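Local coordinates for protein Emp46p (Saccharomyces cerevisiae, PDB 2A6V) that acts as a calcium-independent cargo receptor with a carbohydrate recognition domain and is involved in the secretion of glycoproteins, at residues A[65-79]-A[150-164]. Sequence-based numbering, arbitrary orientation.
Sequences AMTIEWTFRSFGFRG and QYQDSMVPSTLRLTY
The backbone O of Gln-152 accepts two bonds, one from NH2 of Arg-78 (2.9 Å), tilted from the carbonyl plane, and one from a water that in turn accepts from that arginine's NE. A bend at chi3 (-73°) folds the arginine back so that one face lies over CB of Gln-152, and Glu-123 takes its NH1 in a salt bridge. The amide of Gln-152, both donor and acceptor, makes a two-way pair with the backbone of Gly-79: Gly-79 N gives to Gln-152 OE1 (3.0 Å) and Gln-152 NE2 to Gly-79 O (3.2 Å). Nearby, OD1 of Asp-153 receives N of Gly-76 from above the carboxylate plane; glycine suits this positive phi (101°), where a CB would press on the preceding carbonyl O.

Arg-73 sends NH1 onto a lone pair of Met-155 O (2.9 Å), while its NE meets Glu-211. Beyond it, strands 66-75 and 158-164 run antiparallel, paired N-H...O bonds joining Met-66 with Tyr-164, Ile-68 with Leu-162, Trp-70 with Leu-160 and Phe-72 with Ser-158. On the face carrying Glu-69, Thr-71, Thr-159 and Arg-161, opposite charges form a salt bridge: Arg-161 NE meets Glu-69 OE2 on its anti side (2.8 Å), carboxylate and guanidinium planes 24° apart, and NH2 adds a weak bond. The opposite face is mostly apolar: Leu-160 CD2 touches the edge of Trp-70 at CD1 (4.1 Å), and both side chains pack against Phe-87 of the facing sheet, in the core between the two sheets of a legume-lectin-like beta sandwich.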
ATOM      1  N   ALA A  65      13.547  13.251  -5.295  1.00 24.16           N
ATOM      2  CA  ALA A  65      12.394  12.475  -5.756  1.00 22.97           C
ATOM      3  C   ALA A  65      12.432  11.056  -5.187  1.00 21.98           C
ATOM      4  O   ALA A  65      13.404  10.646  -4.540  1.00 20.13           O
ATOM      5  CB  ALA A  65      12.370  12.435  -7.274  1.00 23.18           C
ATOM      6  N   MET A  66      11.360  10.300  -5.403  1.00 20.38           N
ATOM      7  CA  MET A  66      11.333   8.926  -4.897  1.00 20.60           C
ATOM      8  C   MET A  66      10.506   7.984  -5.730  1.00 18.96           C
ATOM      9  O   MET A  66       9.597   8.404  -6.433  1.00 18.90           O
ATOM     10  CB  MET A  66      10.841   8.908  -3.457  1.00 21.44           C
ATOM     11  CG  MET A  66       9.396   9.243  -3.234  1.00 23.51           C
ATOM     12  SD  MET A  66       8.760   8.575  -1.645  1.00 28.24           S
ATOM     13  CE  MET A  66       7.019   8.545  -2.077  1.00 26.18           C
ATOM     14  N   THR A  67      10.808   6.695  -5.611  1.00 17.42           N
ATOM     15  CA  THR A  67      10.042   5.626  -6.213  1.00 16.60           C
ATOM     16  C   THR A  67       9.742   4.562  -5.159  1.00 15.77           C
ATOM     17  O   THR A  67      10.633   4.166  -4.428  1.00 14.92           O
ATOM     18  CB  THR A  67      10.854   4.983  -7.338  1.00 17.41           C
ATOM     19  OG1 THR A  67      11.191   5.979  -8.317  1.00 19.56           O
ATOM     20  CG2 THR A  67      10.028   3.923  -8.084  1.00 17.80           C
ATOM     21  N   ILE A  68       8.499   4.112  -5.084  1.00 15.02           N
ATOM     22  CA  ILE A  68       8.140   2.972  -4.250  1.00 15.00           C
ATOM     23  C   ILE A  68       7.524   1.927  -5.149  1.00 14.80           C
ATOM     24  O   ILE A  68       6.606   2.214  -5.928  1.00 13.82           O
ATOM     25  CB  ILE A  68       7.149   3.363  -3.162  1.00 14.61           C
ATOM     26  CG1 ILE A  68       7.791   4.368  -2.183  1.00 15.46           C
ATOM     27  CG2 ILE A  68       6.671   2.109  -2.441  1.00 16.27           C
ATOM     28  CD1 ILE A  68       6.798   4.991  -1.225  1.00 16.67           C
ATOM     29  N   GLU A  69       8.004   0.703  -5.033  1.00 13.93           N
ATOM     30  CA  GLU A  69       7.496  -0.414  -5.793  1.00 13.50           C
ATOM     31  C   GLU A  69       7.055  -1.483  -4.817  1.00 13.93           C
ATOM     32  O   GLU A  69       7.889  -2.010  -4.078  1.00 13.32           O
ATOM     33  CB  GLU A  69       8.570  -0.979  -6.704  1.00 14.60           C
ATOM     34  CG  GLU A  69       8.970  -0.063  -7.830  1.00 17.89           C
ATOM     35  CD  GLU A  69      10.088  -0.642  -8.678  1.00 22.51           C
ATOM     36  OE1 GLU A  69      10.811  -1.571  -8.226  1.00 24.10           O
ATOM     37  OE2 GLU A  69      10.251  -0.141  -9.807  1.00 25.70           O
ATOM     38  N   TRP A  70       5.766  -1.788  -4.801  1.00 12.47           N
ATOM     39  CA  TRP A  70       5.207  -2.911  -4.060  1.00 12.15           C
ATOM     40  C   TRP A  70       4.840  -4.034  -5.013  1.00 13.19           C
ATOM     41  O   TRP A  70       4.155  -3.775  -6.010  1.00 12.75           O
ATOM     42  CB  TRP A  70       3.930  -2.491  -3.346  1.00 12.11           C
ATOM     43  CG  TRP A  70       4.083  -1.544  -2.192  1.00 12.15           C
ATOM     44  CD1 TRP A  70       3.959  -0.183  -2.219  1.00 13.73           C
ATOM     45  CD2 TRP A  70       4.342  -1.895  -0.834  1.00 10.99           C
ATOM     46  NE1 TRP A  70       4.126   0.332  -0.955  1.00 12.91           N
ATOM     47  CE2 TRP A  70       4.355  -0.702  -0.083  1.00 12.12           C
ATOM     48  CE3 TRP A  70       4.544  -3.097  -0.162  1.00 12.90           C
ATOM     49  CZ2 TRP A  70       4.572  -0.685   1.288  1.00 12.37           C
ATOM     50  CZ3 TRP A  70       4.783  -3.068   1.197  1.00 12.40           C
ATOM     51  CH2 TRP A  70       4.776  -1.881   1.910  1.00 11.30           C
ATOM     52  N   THR A  71       5.276  -5.267  -4.742  1.00 12.43           N
ATOM     53  CA  THR A  71       4.916  -6.426  -5.523  1.00 11.86           C
ATOM     54  C   THR A  71       3.970  -7.226  -4.665  1.00 12.25           C
ATOM     55  O   THR A  71       4.316  -7.601  -3.538  1.00 11.21           O
ATOM     56  CB  THR A  71       6.150  -7.234  -5.888  1.00 12.36           C
ATOM     57  OG1 THR A  71       7.016  -6.413  -6.687  1.00 14.41           O
ATOM     58  CG2 THR A  71       5.780  -8.451  -6.718  1.00 13.34           C
ATOM     59  N   PHE A  72       2.790  -7.500  -5.190  1.00 11.80           N
ATOM     60  CA  PHE A  72       1.701  -8.054  -4.398  1.00 11.11           C
ATOM     61  C   PHE A  72       0.862  -9.008  -5.237  1.00 10.86           C
ATOM     62  O   PHE A  72       0.952  -9.033  -6.460  1.00 11.51           O
ATOM     63  CB  PHE A  72       0.804  -6.900  -3.882  1.00 11.20           C
ATOM     64  CG  PHE A  72       0.003  -6.249  -4.972  1.00 11.03           C
ATOM     65  CD1 PHE A  72      -1.239  -6.744  -5.326  1.00 10.78           C
ATOM     66  CD2 PHE A  72       0.536  -5.193  -5.698  1.00 12.68           C
ATOM     67  CE1 PHE A  72      -1.934  -6.197  -6.383  1.00 12.34           C
ATOM     68  CE2 PHE A  72      -0.186  -4.643  -6.751  1.00 12.55           C
ATOM     69  CZ  PHE A  72      -1.418  -5.148  -7.063  1.00 12.52           C
ATOM     70  N   ARG A  73       0.031  -9.793  -4.589  1.00 10.89           N
ATOM     71  CA  ARG A  73      -1.030 -10.490  -5.280  1.00 11.04           C
ATOM     72  C   ARG A  73      -2.207 -10.761  -4.354  1.00 11.72           C
ATOM     73  O   ARG A  73      -2.088 -10.700  -3.135  1.00 12.11           O
ATOM     74  CB  ARG A  73      -0.533 -11.797  -5.896  1.00 11.55           C
ATOM     75  CG  ARG A  73      -0.097 -12.826  -4.872  1.00 12.04           C
ATOM     76  CD  ARG A  73       0.561 -14.021  -5.521  1.00 13.53           C
ATOM     77  NE  ARG A  73       1.012 -14.942  -4.490  1.00 13.55           N
ATOM     78  CZ  ARG A  73       1.824 -15.961  -4.692  1.00 14.89           C
ATOM     79  NH1 ARG A  73       2.249 -16.281  -5.896  1.00 15.78           N
ATOM     80  NH2 ARG A  73       2.181 -16.703  -3.654  1.00 14.62           N
ATOM     81  N   SER A  74      -3.337 -11.085  -4.953  1.00 12.67           N
ATOM     82  CA  SER A  74      -4.473 -11.619  -4.238  1.00 13.18           C
ATOM     83  C   SER A  74      -4.731 -12.983  -4.828  1.00 14.21           C
ATOM     84  O   SER A  74      -4.914 -13.107  -6.021  1.00 14.28           O
ATOM     85  CB  SER A  74      -5.721 -10.772  -4.441  1.00 12.95           C
ATOM     86  OG  SER A  74      -6.837 -11.452  -3.875  1.00 14.87           O
ATOM     87  N   PHE A  75      -4.727 -14.000  -3.981  1.00 15.25           N
ATOM     88  CA  PHE A  75      -4.888 -15.380  -4.405  1.00 17.17           C
ATOM     89  C   PHE A  75      -6.011 -16.088  -3.661  1.00 17.00           C
ATOM     90  O   PHE A  75      -6.242 -15.868  -2.462  1.00 16.85           O
ATOM     91  CB  PHE A  75      -3.580 -16.143  -4.185  1.00 18.42           C
ATOM     92  CG  PHE A  75      -3.665 -17.580  -4.571  1.00 22.07           C
ATOM     93  CD1 PHE A  75      -3.716 -17.942  -5.902  1.00 24.28           C
ATOM     94  CD2 PHE A  75      -3.716 -18.575  -3.598  1.00 24.29           C
ATOM     95  CE1 PHE A  75      -3.825 -19.298  -6.265  1.00 26.56           C
ATOM     96  CE2 PHE A  75      -3.809 -19.920  -3.956  1.00 26.44           C
ATOM     97  CZ  PHE A  75      -3.866 -20.273  -5.288  1.00 26.85           C
ATOM     98  N   GLY A  76      -6.711 -16.960  -4.366  1.00 18.11           N
ATOM     99  CA  GLY A  76      -7.617 -17.894  -3.733  1.00 18.31           C
ATOM    100  C   GLY A  76      -9.099 -17.592  -3.761  1.00 18.75           C
ATOM    101  O   GLY A  76      -9.916 -18.462  -3.436  1.00 21.11           O
ATOM    102  N   PHE A  77      -9.461 -16.365  -4.121  1.00 17.48           N
ATOM    103  CA  PHE A  77     -10.848 -15.974  -4.134  1.00 17.20           C
ATOM    104  C   PHE A  77     -11.159 -14.952  -5.203  1.00 16.85           C
ATOM    105  O   PHE A  77     -10.524 -13.904  -5.274  1.00 16.18           O
ATOM    106  CB  PHE A  77     -11.294 -15.387  -2.793  1.00 17.36           C
ATOM    107  CG  PHE A  77     -12.727 -14.937  -2.798  1.00 17.38           C
ATOM    108  CD1 PHE A  77     -13.757 -15.870  -2.920  1.00 17.93           C
ATOM    109  CD2 PHE A  77     -13.059 -13.586  -2.727  1.00 19.22           C
ATOM    110  CE1 PHE A  77     -15.078 -15.471  -2.945  1.00 20.06           C
ATOM    111  CE2 PHE A  77     -14.386 -13.194  -2.750  1.00 19.37           C
ATOM    112  CZ  PHE A  77     -15.389 -14.132  -2.866  1.00 20.95           C
ATOM    113  N   ARG A  78     -12.172 -15.249  -6.010  1.00 16.15           N
ATOM    114  CA  ARG A  78     -12.728 -14.277  -6.942  1.00 16.80           C
ATOM    115  C   ARG A  78     -14.219 -14.263  -6.712  1.00 16.94           C
ATOM    116  O   ARG A  78     -14.871 -15.300  -6.773  1.00 17.84           O
ATOM    117  CB  ARG A  78     -12.410 -14.657  -8.387  1.00 16.82           C
ATOM    118  CG  ARG A  78     -13.131 -13.794  -9.411  1.00 16.11           C
ATOM    119  CD  ARG A  78     -12.568 -13.873 -10.829  1.00 18.05           C
ATOM    120  NE  ARG A  78     -11.291 -13.176 -10.951  1.00 17.77           N
ATOM    121  CZ  ARG A  78     -11.156 -11.857 -11.049  1.00 16.06           C
ATOM    122  NH1 ARG A  78     -12.222 -11.075 -11.034  1.00 17.34           N
ATOM    123  NH2 ARG A  78      -9.963 -11.311 -11.140  1.00 16.96           N
ATOM    124  N   GLY A  79     -14.746 -13.080  -6.430  1.00 16.61           N
ATOM    125  CA  GLY A  79     -16.151 -12.876  -6.196  1.00 16.85           C
ATOM    126  C   GLY A  79     -16.391 -11.671  -5.316  1.00 16.94           C
ATOM    127  O   GLY A  79     -15.464 -10.969  -4.910  1.00 16.36           O
ATOM    128  N   GLN A 150      -7.503  -5.661 -12.826  1.00 13.78           N
ATOM    129  CA  GLN A 150      -7.826  -7.025 -12.415  1.00 13.56           C
ATOM    130  C   GLN A 150      -6.745  -7.546 -11.461  1.00 13.25           C
ATOM    131  O   GLN A 150      -5.559  -7.602 -11.808  1.00 13.84           O
ATOM    132  CB  GLN A 150      -7.949  -7.953 -13.628  1.00 13.99           C
ATOM    133  CG  GLN A 150      -8.557  -9.284 -13.292  1.00 15.16           C
ATOM    134  CD  GLN A 150      -8.759 -10.196 -14.487  1.00 18.70           C
ATOM    135  OE1 GLN A 150      -9.261 -11.304 -14.330  1.00 24.06           O
ATOM    136  NE2 GLN A 150      -8.419  -9.728 -15.672  1.00 21.37           N
ATOM    137  N   TYR A 151      -7.165  -7.909 -10.260  1.00 13.07           N
ATOM    138  CA  TYR A 151      -6.235  -8.423  -9.232  1.00 13.02           C
ATOM    139  C   TYR A 151      -6.723  -9.734  -8.554  1.00 12.67           C
ATOM    140  O   TYR A 151      -5.891 -10.480  -8.058  1.00 13.51           O
ATOM    141  CB  TYR A 151      -5.919  -7.353  -8.155  1.00 13.16           C
ATOM    142  CG  TYR A 151      -7.100  -7.031  -7.299  1.00 13.69           C
ATOM    143  CD1 TYR A 151      -7.397  -7.801  -6.182  1.00 10.88           C
ATOM    144  CD2 TYR A 151      -7.964  -5.991  -7.636  1.00 13.63           C
ATOM    145  CE1 TYR A 151      -8.522  -7.541  -5.400  1.00 13.20           C
ATOM    146  CE2 TYR A 151      -9.094  -5.714  -6.877  1.00 13.05           C
ATOM    147  CZ  TYR A 151      -9.364  -6.487  -5.745  1.00 11.37           C
ATOM    148  OH  TYR A 151     -10.506  -6.272  -4.991  1.00 12.95           O
ATOM    149  N   GLN A 152      -8.015 -10.025  -8.486  1.00 12.78           N
ATOM    150  CA  GLN A 152      -8.449 -11.176  -7.699  1.00 12.80           C
ATOM    151  C   GLN A 152      -7.962 -12.472  -8.310  1.00 13.42           C
ATOM    152  O   GLN A 152      -7.969 -12.652  -9.533  1.00 13.92           O
ATOM    153  CB  GLN A 152      -9.962 -11.242  -7.537  1.00 12.60           C
ATOM    154  CG  GLN A 152     -10.542 -10.168  -6.648  1.00 13.27           C
ATOM    155  CD  GLN A 152     -11.950 -10.500  -6.256  1.00 15.00           C
ATOM    156  OE1 GLN A 152     -12.740 -10.938  -7.104  1.00 16.94           O
ATOM    157  NE2 GLN A 152     -12.290 -10.279  -4.997  1.00 13.95           N
ATOM    158  N   ASP A 153      -7.556 -13.358  -7.416  1.00 13.76           N
ATOM    159  CA  ASP A 153      -7.271 -14.766  -7.698  1.00 15.34           C
ATOM    160  C   ASP A 153      -6.240 -14.945  -8.829  1.00 15.19           C
ATOM    161  O   ASP A 153      -6.513 -15.510  -9.894  1.00 17.12           O
ATOM    162  CB  ASP A 153      -8.561 -15.545  -7.935  1.00 14.87           C
ATOM    163  CG  ASP A 153      -8.353 -17.043  -7.869  1.00 19.37           C
ATOM    164  OD1 ASP A 153      -7.361 -17.494  -7.250  1.00 21.55           O
ATOM    165  OD2 ASP A 153      -9.127 -17.836  -8.429  1.00 23.30           O
ATOM    166  N   SER A 154      -5.046 -14.456  -8.538  1.00 15.60           N
ATOM    167  CA  SER A 154      -3.876 -14.557  -9.426  1.00 15.81           C
ATOM    168  C   SER A 154      -2.681 -15.049  -8.650  1.00 16.23           C
ATOM    169  O   SER A 154      -2.321 -14.460  -7.643  1.00 16.17           O
ATOM    170  CB  SER A 154      -3.547 -13.195 -10.024  1.00 17.15           C
ATOM    171  OG  SER A 154      -2.495 -13.318 -10.965  1.00 17.82           O
ATOM    172  N   MET A 155      -2.075 -16.142  -9.105  1.00 15.52           N
ATOM    173  CA  MET A 155      -0.743 -16.526  -8.645  1.00 15.51           C
ATOM    174  C   MET A 155       0.303 -15.540  -9.145  1.00 14.26           C
ATOM    175  O   MET A 155       1.329 -15.301  -8.508  1.00 14.64           O
ATOM    176  CB  MET A 155      -0.371 -17.927  -9.162  1.00 16.13           C
ATOM    177  CG  MET A 155      -1.272 -19.053  -8.724  1.00 17.87           C
ATOM    178  SD  MET A 155      -0.744 -20.591  -9.531  1.00 22.17           S
ATOM    179  CE  MET A 155      -1.328 -20.380 -11.191  1.00 22.20           C
ATOM    180  N   VAL A 156       0.062 -14.982 -10.332  1.00 13.60           N
ATOM    181  CA  VAL A 156       1.017 -14.086 -10.939  1.00 13.05           C
ATOM    182  C   VAL A 156       0.910 -12.738 -10.236  1.00 13.46           C
ATOM    183  O   VAL A 156      -0.155 -12.113 -10.250  1.00 13.52           O
ATOM    184  CB  VAL A 156       0.717 -13.862 -12.422  1.00 12.86           C
ATOM    185  CG1 VAL A 156       1.662 -12.844 -12.993  1.00 13.62           C
ATOM    186  CG2 VAL A 156       0.796 -15.182 -13.159  1.00 13.68           C
ATOM    187  N   PRO A 157       1.978 -12.275  -9.615  1.00 13.40           N
ATOM    188  CA  PRO A 157       1.885 -11.007  -8.894  1.00 14.00           C
ATOM    189  C   PRO A 157       1.889  -9.814  -9.834  1.00 13.62           C
ATOM    190  O   PRO A 157       2.231  -9.897 -11.031  1.00 14.43           O
ATOM    191  CB  PRO A 157       3.155 -10.980  -8.041  1.00 14.60           C
ATOM    192  CG  PRO A 157       4.101 -11.818  -8.770  1.00 15.79           C
ATOM    193  CD  PRO A 157       3.325 -12.872  -9.500  1.00 14.30           C
ATOM    194  N   SER A 158       1.542  -8.684  -9.239  1.00 13.37           N
ATOM    195  CA  SER A 158       1.588  -7.397  -9.900  1.00 13.59           C
ATOM    196  C   SER A 158       2.482  -6.446  -9.146  1.00 13.61           C
ATOM    197  O   SER A 158       2.743  -6.655  -7.948  1.00 13.28           O
ATOM    198  CB  SER A 158       0.187  -6.822  -9.980  1.00 14.70           C
ATOM    199  OG  SER A 158      -0.583  -7.542 -10.936  1.00 16.52           O
ATOM    200  N   THR A 159       2.981  -5.423  -9.833  1.00 13.36           N
ATOM    201  CA  THR A 159       3.802  -4.390  -9.219  1.00 14.35           C
ATOM    202  C   THR A 159       3.123  -3.044  -9.319  1.00 14.96           C
ATOM    203  O   THR A 159       2.789  -2.590 -10.417  1.00 15.77           O
ATOM    204  CB  THR A 159       5.182  -4.324  -9.865  1.00 15.10           C
ATOM    205  OG1 THR A 159       5.888  -5.540  -9.560  1.00 18.43           O
ATOM    206  CG2 THR A 159       6.044  -3.177  -9.292  1.00 17.00           C
ATOM    207  N   LEU A 160       2.908  -2.429  -8.170  1.00 13.66           N
ATOM    208  CA  LEU A 160       2.475  -1.054  -8.064  1.00 13.28           C
ATOM    209  C   LEU A 160       3.721  -0.212  -7.956  1.00 13.27           C
ATOM    210  O   LEU A 160       4.562  -0.442  -7.071  1.00 13.18           O
ATOM    211  CB  LEU A 160       1.573  -0.892  -6.829  1.00 14.15           C
ATOM    212  CG  LEU A 160       1.107   0.525  -6.492  1.00 15.87           C
ATOM    213  CD1 LEU A 160      -0.264   0.471  -5.844  1.00 15.88           C
ATOM    214  CD2 LEU A 160       2.129   1.241  -5.619  1.00 16.60           C
ATOM    215  N   ARG A 161       3.886   0.741  -8.868  1.00 12.81           N
ATOM    216  CA  ARG A 161       5.031   1.624  -8.843  1.00 13.30           C
ATOM    217  C   ARG A 161       4.567   3.060  -8.719  1.00 13.51           C
ATOM    218  O   ARG A 161       3.873   3.578  -9.608  1.00 12.93           O
ATOM    219  CB  ARG A 161       5.892   1.479 -10.098  1.00 14.36           C
ATOM    220  CG  ARG A 161       7.060   2.443 -10.048  1.00 16.09           C
ATOM    221  CD  ARG A 161       7.865   2.531 -11.317  1.00 22.38           C
ATOM    222  NE  ARG A 161       8.572   1.289 -11.558  1.00 26.26           N
ATOM    223  CZ  ARG A 161       8.953   0.839 -12.754  1.00 34.01           C
ATOM    224  NH1 ARG A 161       8.692   1.519 -13.874  1.00 36.80           N
ATOM    225  NH2 ARG A 161       9.602  -0.322 -12.833  1.00 35.78           N
ATOM    226  N   LEU A 162       4.963   3.710  -7.638  1.00 12.97           N
ATOM    227  CA  LEU A 162       4.605   5.087  -7.356  1.00 14.27           C
ATOM    228  C   LEU A 162       5.865   5.922  -7.490  1.00 15.31           C
ATOM    229  O   LEU A 162       6.838   5.688  -6.775  1.00 16.24           O
ATOM    230  CB  LEU A 162       4.034   5.206  -5.937  1.00 14.74           C
ATOM    231  CG  LEU A 162       3.557   6.583  -5.444  1.00 15.77           C
ATOM    232  CD1 LEU A 162       2.620   6.451  -4.263  1.00 18.39           C
ATOM    233  CD2 LEU A 162       4.718   7.452  -5.061  1.00 17.76           C
ATOM    234  N   THR A 163       5.863   6.860  -8.432  1.00 16.10           N
ATOM    235  CA  THR A 163       6.994   7.782  -8.610  1.00 17.15           C
ATOM    236  C   THR A 163       6.522   9.188  -8.245  1.00 17.24           C
ATOM    237  O   THR A 163       5.426   9.579  -8.604  1.00 16.20           O
ATOM    238  CB  THR A 163       7.582   7.703 -10.055  1.00 17.55           C
ATOM    239  OG1 THR A 163       6.560   7.876 -11.038  1.00 22.19           O
ATOM    240  CG2 THR A 163       8.103   6.362 -10.361  1.00 18.07           C
ATOM    241  N   TYR A 164       7.330   9.940  -7.505  1.00 17.41           N
ATOM    242  CA  TYR A 164       6.908  11.244  -7.035  1.00 17.39           C
ATOM    243  C   TYR A 164       8.088  12.188  -7.088  1.00 17.85           C
ATOM    244  O   TYR A 164       9.140  11.897  -6.537  1.00 17.60           O
ATOM    245  CB  TYR A 164       6.358  11.157  -5.610  1.00 18.02           C
ATOM    246  CG  TYR A 164       6.135  12.490  -4.953  1.00 19.21           C
ATOM    247  CD1 TYR A 164       5.207  13.406  -5.448  1.00 19.91           C
ATOM    248  CD2 TYR A 164       6.869  12.856  -3.849  1.00 21.05           C
ATOM    249  CE1 TYR A 164       5.017  14.633  -4.823  1.00 21.64           C
ATOM    250  CE2 TYR A 164       6.682  14.076  -3.227  1.00 23.31           C
ATOM    251  CZ  TYR A 164       5.772  14.962  -3.711  1.00 22.32           C
ATOM    252  OH  TYR A 164       5.604  16.171  -3.052  1.00 24.62           O
TER
HETATM  253  O   HOH W   1      -7.874 -13.806  -4.569  1.00 16.55           O
HETATM  254  O   HOH W   2      -3.147 -10.051  -7.743  1.00 18.71           O
HETATM  255  O   HOH W   3      -8.850 -14.561 -11.571  1.00 27.45           O